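Local coordinates for protein D-alanine--D-alanine ligase (Acinetobacter baumannii ACICU, PDB 5D8D) that probably joins two D-alanine molecules into D-alanyl-D-alanine at the expense of ATP, supplying the dipeptide for peptidoglycan synthesis and so for the bacterial cell wall, at residues 69-74 with 268-273; 137-142 with 151-156. All coordinates share one frame; numbering follows the deposited sequence.

Contact 1. Residues 69-74 with 268-273; sequences GGEDGQ and EVNTVP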
loop_
_atom_site.group_PDB
_atom_site.type_symbol
_atom_site.label_atom_id
_atom_site.label_comp_id
_atom_site.label_asym_id
_atom_site.label_seq_id
_atom_site.Cartn_x
_atom_site.Cartn_y
_atom_site.Cartn_z
ATOM N N GLY A 69 10.516 -5.032 4.894
ATOM C CA GLY A 69 10.161 -6.410 5.185
ATOM C C GLY A 69 9.063 -6.533 6.221
ATOM O O GLY A 69 8.257 -7.442 6.155
ATOM N N GLY A 70 9.043 -5.619 7.180
ATOM C CA GLY A 70 8.236 -5.784 8.392
ATOM C C GLY A 70 7.166 -4.779 8.611
ATOM O O GLY A 70 6.151 -5.094 9.180
ATOM N N GLU A 71 7.420 -3.579 8.128
ATOM C CA GLU A 71 6.587 -2.416 8.293
ATOM C C GLU A 71 5.896 -1.988 6.963
ATOM O O GLU A 71 5.061 -1.099 6.951
ATOM C CB GLU A 71 7.557 -1.328 8.764
ATOM C CG GLU A 71 6.985 -0.116 9.455
ATOM C CD GLU A 71 8.083 0.805 9.974
ATOM O OE1 GLU A 71 7.887 2.039 9.867
ATOM O OE2 GLU A 71 9.137 0.302 10.463
ATOM N N ASP A 72 6.239 -2.641 5.863
ATOM C CA ASP A 72 5.836 -2.249 4.494
ATOM C C ASP A 72 4.813 -3.175 3.798
ATOM O O ASP A 72 4.626 -3.068 2.582
ATOM C CB ASP A 72 7.091 -2.181 3.616
ATOM C CG ASP A 72 7.833 -3.508 3.569
ATOM O OD1 ASP A 72 7.327 -4.516 4.127
ATOM O OD2 ASP A 72 8.931 -3.540 2.990
ATOM N N GLY A 73 4.187 -4.076 4.558
ATOM C CA GLY A 73 3.125 -4.968 4.033
ATOM C C GLY A 73 3.598 -6.372 3.635
ATOM O O GLY A 73 2.790 -7.259 3.431
ATOM N N GLN A 74 4.906 -6.593 3.596
ATOM C CA GLN A 74 5.421 -7.857 3.198
ATOM C C GLN A 74 5.161 -8.985 4.200
ATOM O O GLN A 74 4.639 -10.027 3.844
ATOM C CB GLN A 74 6.914 -7.752 3.007
ATOM C CG GLN A 74 7.319 -6.818 1.889
ATOM C CD GLN A 74 8.744 -6.986 1.470
ATOM O OE1 GLN A 74 9.222 -6.204 0.683
ATOM N NE2 GLN A 74 9.407 -8.038 1.916
ATOM N N GLU A 268 3.985 12.096 9.796
ATOM C CA GLU A 268 4.115 10.732 9.318
ATOM C C GLU A 268 3.503 9.765 10.279
ATOM O O GLU A 268 3.107 10.147 11.381
ATOM C CB GLU A 268 5.583 10.351 9.062
ATOM C CG GLU A 268 6.438 10.157 10.282
ATOM C CD GLU A 268 7.778 9.509 9.962
ATOM O OE1 GLU A 268 8.519 10.071 9.117
ATOM O OE2 GLU A 268 8.071 8.454 10.588
ATOM N N VAL A 269 3.427 8.516 9.853
ATOM C CA VAL A 269 2.824 7.434 10.631
ATOM C C VAL A 269 3.872 6.352 10.781
ATOM O O VAL A 269 4.742 6.191 9.883
ATOM C CB VAL A 269 1.533 6.856 9.980
ATOM C CG1 VAL A 269 1.821 6.145 8.652
ATOM C CG2 VAL A 269 0.865 5.879 10.907
ATOM N N ASN A 270 3.801 5.653 11.927
ATOM C CA ASN A 270 4.645 4.508 12.207
ATOM C C ASN A 270 3.795 3.377 12.647
ATOM O O ASN A 270 3.158 3.472 13.681
ATOM C CB ASN A 270 5.651 4.840 13.265
ATOM C CG ASN A 270 6.724 3.800 13.379
ATOM O OD1 ASN A 270 6.545 2.618 13.014
ATOM N ND2 ASN A 270 7.864 4.222 13.891
ATOM N N THR A 271 3.760 2.315 11.835
ATOM C CA THR A 271 2.921 1.115 12.078
ATOM C C THR A 271 3.581 -0.066 12.811
ATOM O O THR A 271 2.866 -1.003 13.186
ATOM C CB THR A 271 2.387 0.535 10.770
ATOM O OG1 THR A 271 3.483 0.265 9.904
ATOM C CG2 THR A 271 1.451 1.483 10.121
ATOM N N VAL A 272 4.909 -0.055 12.961
ATOM C CA VAL A 272 5.608 -0.925 13.975
ATOM C C VAL A 272 6.640 -0.134 14.794
ATOM O O VAL A 272 7.816 -0.057 14.456
ATOM C CB VAL A 272 6.066 -2.331 13.402
ATOM C CG1 VAL A 272 6.084 -2.403 11.888
ATOM C CG2 VAL A 272 7.370 -2.858 13.973
ATOM N N PRO A 273 6.177 0.517 15.866
ATOM C CA PRO A 273 7.115 1.267 16.672
ATOM C C PRO A 273 8.049 0.397 17.500
ATOM O O PRO A 273 7.742 -0.775 17.793
ATOM C CB PRO A 273 6.226 2.073 17.612
ATOM C CG PRO A 273 4.885 2.076 16.991
ATOM C CD PRO A 273 4.783 0.801 16.240
#

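Contact 2. Residues 137-142 with 151-156; sequences VIIKPV and SKVEKA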
loop_
_atom_site.group_PDB
_atom_site.type_symbol
_atom_site.label_atom_id
_atom_site.label_comp_id
_atom_site.label_asym_id
_atom_site.label_seq_id
_atom_site.Cartn_x
_atom_site.Cartn_y
_atom_site.Cartn_z
ATOM N N VAL A 137 13.220 24.463 3.539
ATOM C CA VAL A 137 12.553 23.150 3.392
ATOM C C VAL A 137 13.376 22.060 4.085
ATOM O O VAL A 137 14.520 22.281 4.482
ATOM C CB VAL A 137 12.303 22.739 1.903
ATOM C CG1 VAL A 137 11.563 23.835 1.148
ATOM C CG2 VAL A 137 13.601 22.363 1.196
ATOM N N ILE A 138 12.772 20.885 4.211
ATOM C CA ILE A 138 13.440 19.704 4.750
ATOM C C ILE A 138 13.408 18.668 3.632
ATOM O O ILE A 138 12.356 18.451 3.018
ATOM C CB ILE A 138 12.789 19.187 6.067
ATOM C CG1 ILE A 138 13.405 17.852 6.497
ATOM C CG2 ILE A 138 11.275 19.025 5.956
ATOM C CD1 ILE A 138 13.089 17.455 7.924
ATOM N N ILE A 139 14.574 18.077 3.358
ATOM C CA ILE A 139 14.752 17.014 2.348
ATOM C C ILE A 139 14.789 15.683 3.088
ATOM O O ILE A 139 15.646 15.491 3.957
ATOM C CB ILE A 139 16.088 17.179 1.548
ATOM C CG1 ILE A 139 16.186 18.567 0.870
ATOM C CG2 ILE A 139 16.270 16.051 0.530
ATOM C CD1 ILE A 139 15.121 18.849 -0.171
ATOM N N LYS A 140 13.875 14.770 2.758
ATOM C CA LYS A 140 13.831 13.460 3.430
ATOM C C LYS A 140 13.630 12.314 2.443
ATOM O O LYS A 140 12.962 12.502 1.425
ATOM C CB LYS A 140 12.772 13.428 4.561
ATOM C CG LYS A 140 11.401 14.009 4.239
ATOM C CD LYS A 140 10.443 13.917 5.428
ATOM C CE LYS A 140 10.735 14.949 6.508
ATOM N NZ LYS A 140 9.653 14.980 7.541
ATOM N N PRO A 141 14.222 11.127 2.739
ATOM C CA PRO A 141 13.942 9.971 1.890
ATOM C C PRO A 141 12.490 9.592 2.094
ATOM O O PRO A 141 11.999 9.613 3.230
ATOM C CB PRO A 141 14.873 8.879 2.430
ATOM C CG PRO A 141 15.040 9.219 3.866
ATOM C CD PRO A 141 14.990 10.734 3.941
ATOM N N VAL A 142 11.823 9.284 0.989
ATOM C CA VAL A 142 10.401 8.967 0.983
ATOM C C VAL A 142 10.055 7.700 1.795
ATOM O O VAL A 142 8.988 7.659 2.422
ATOM C CB VAL A 142 9.914 8.823 -0.476
ATOM C CG1 VAL A 142 8.505 8.266 -0.540
ATOM C CG2 VAL A 142 10.006 10.170 -1.185
ATOM N N SER A 151 17.876 16.414 6.061
ATOM C CA SER A 151 18.751 17.590 6.103
ATOM C C SER A 151 17.863 18.837 5.997
ATOM O O SER A 151 16.830 18.815 5.317
ATOM C CB SER A 151 19.799 17.569 4.970
ATOM O OG SER A 151 19.932 16.294 4.342
ATOM N N LYS A 152 18.252 19.910 6.683
ATOM C CA LYS A 152 17.546 21.186 6.574
ATOM C C LYS A 152 18.212 22.086 5.508
ATOM O O LYS A 152 19.409 22.386 5.589
ATOM C CB LYS A 152 17.472 21.893 7.934
ATOM C CG LYS A 152 16.295 22.857 8.040
ATOM C CD LYS A 152 16.507 23.931 9.092
ATOM C CE LYS A 152 15.455 25.017 8.955
ATOM N NZ LYS A 152 15.381 25.866 10.171
ATOM N N VAL A 153 17.418 22.502 4.517
ATOM C CA VAL A 153 17.874 23.347 3.415
ATOM C C VAL A 153 17.385 24.782 3.633
ATOM O O VAL A 153 16.170 25.011 3.604
ATOM C CB VAL A 153 17.346 22.812 2.059
ATOM C CG1 VAL A 153 17.607 23.797 0.914
ATOM C CG2 VAL A 153 17.963 21.449 1.750
ATOM N N GLU A 154 18.324 25.728 3.824
ATOM C CA GLU A 154 18.006 27.181 3.911
ATOM C C GLU A 154 18.638 28.077 2.817
ATOM O O GLU A 154 18.411 29.288 2.810
ATOM C CB GLU A 154 18.220 27.753 5.335
ATOM C CG GLU A 154 19.350 27.156 6.177
ATOM C CD GLU A 154 19.029 27.137 7.672
ATOM O OE1 GLU A 154 19.710 26.391 8.412
ATOM O OE2 GLU A 154 18.086 27.841 8.110
ATOM N N LYS A 155 19.343 27.480 1.856
ATOM C CA LYS A 155 19.797 28.200 0.664
ATOM C C LYS A 155 19.654 27.310 -0.591
ATOM O O LYS A 155 19.277 26.141 -0.485
ATOM C CB LYS A 155 21.250 28.647 0.880
ATOM C CG LYS A 155 21.659 29.942 0.176
ATOM C CD LYS A 155 20.767 31.135 0.540
ATOM C CE LYS A 155 21.540 32.451 0.637
ATOM N NZ LYS A 155 22.412 32.703 -0.545
ATOM N N ALA A 156 19.908 27.871 -1.778
ATOM C CA ALA A 156 20.198 27.058 -2.975
ATOM C C ALA A 156 21.452 26.188 -2.715
ATOM O O ALA A 156 21.499 25.013 -3.103
ATOM C CB ALA A 156 20.392 27.946 -4.203
#

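Contact 1. Residues 69-74 with 268-273
Glu71 lays the methylene part of its side chain against Val272, CG of Glu71 lying 3.5 Å from CG1 of Val272, and the same methyl meets the carbonyl O of Gly70 at 3.8 Å. With CG anti to the backbone N (chi1 -161°) and the chain extended beyond it, CG of Glu71 passes 3.6 Å from OG1 of Thr271. A long residue suits this place: its carbons lie against Val272 and Thr271 while its carboxylate reaches on to Asn270.

The polar ends meet without bonding. OE1 of Glu71 and OD1 of Asn270, both acceptors, are 3.5 Å apart; their planes are nearly parallel, 15° apart, while the side chains cross at about a right angle. OE2 of Glu71 instead accepts from Gly67 N, and Asn270 OD1 takes a weak bond from Val272 N, two residues on.

Within 69-74, Asp72 OD2 accepts from Gly69 N at 2.9 Å and Asp72 OD1 from Gln74 N at 3.2 Å, each donor above the carboxylate plane; the latter bond makes an Asx turn leading into helix 74-81. At Gly69 and Gly73 a side chain would strike the preceding carbonyl.

Glu268 and Asn270 are predicted magnesium ligands. The segments meet through van der Waals contact, each positioned by bonds of its own; two facing oxygens, one from a predicted ligand, are consistent with a place where positive charge is welcome.

Contact 2. Residues 137-142 with 151-156
A beta hairpin in the ATP-grasp region brings strands 137-141 and 151-153 together as antiparallel neighbours, with 151-153 one of the two outermost strands of its four-stranded sheet within the chain. Both strands lie in the stretch predicted to bind ATP.

Four backbone hydrogen bonds join them. Val137 and Val153 form a hydrogen-bonded pair, Val137 N giving to Val153 O at 3.0 Å and Val153 N to Val137 O at 2.9 Å. Ile139 and Ser151 form the next such pair: Ile139 N gives to Ser151 O at 3.1 Å, and Ser151 N returns to Ile139 O at 3.2 Å. Between them Ile138 and Lys152 make the non-hydrogen-bonded pair, where CA of Ile138 adds a CA-H...O contact to Ser151 O.

Val137, Ile139, Ser151 and Val153 share the face covered by helix 159-169. Val137 and Val153 stand side by side and point the same way, CG2 of Val137 being 3.9 Å from CB of Val153. Ile139 reaches diagonally to Val153; its CG1, anti to the carbonyl carbon (chi1 -56°), comes within 3.5 Å of Val153 CG2, a tight fit. Phe159 packs on both Ile139 and Val153, so branched aliphatic residues suit this buried face, while the small Ser151 lies against Ala162 and Lys165 of the helix.

On the other face are Ile138 and Lys152. The CG1 of Ile138 lies 3.7 Å from Ser151 O, and its side chain touches Met150 and Trp178. Lys152 extends outward to a cation-pi contact with Trp178 and a long salt bridge, NZ to OE2 of Glu154 at 3.9 Å.

The backbone groups of Ser151 and Val153 are thus paired with strand 137-141; one face is mostly aliphatic and packs on helix 159-169, the other carries a lysine at the more open side.

How the contacts relate
Contact 1 is buried near the centre of the chain and joins segments 194 residues apart, tying the N-terminal region to the end of strand 264-270. Contact 2, about 21 Å from the chain centre, closes a local hairpin, is only partly buried, and lies within the long loop of chain that contact 1 closes. Their chemistry follows their places: contact 2 is ordered by main-chain hydrogen bonding across the strands, whereas contact 1 has none and depends on side chains meeting between a loop and a strand end. They share no strand or helix, and their centres are 24 Å apart. Helix 100-108 nevertheless borders both, Lys100 touching Glu268 of one and Lys140 of the other.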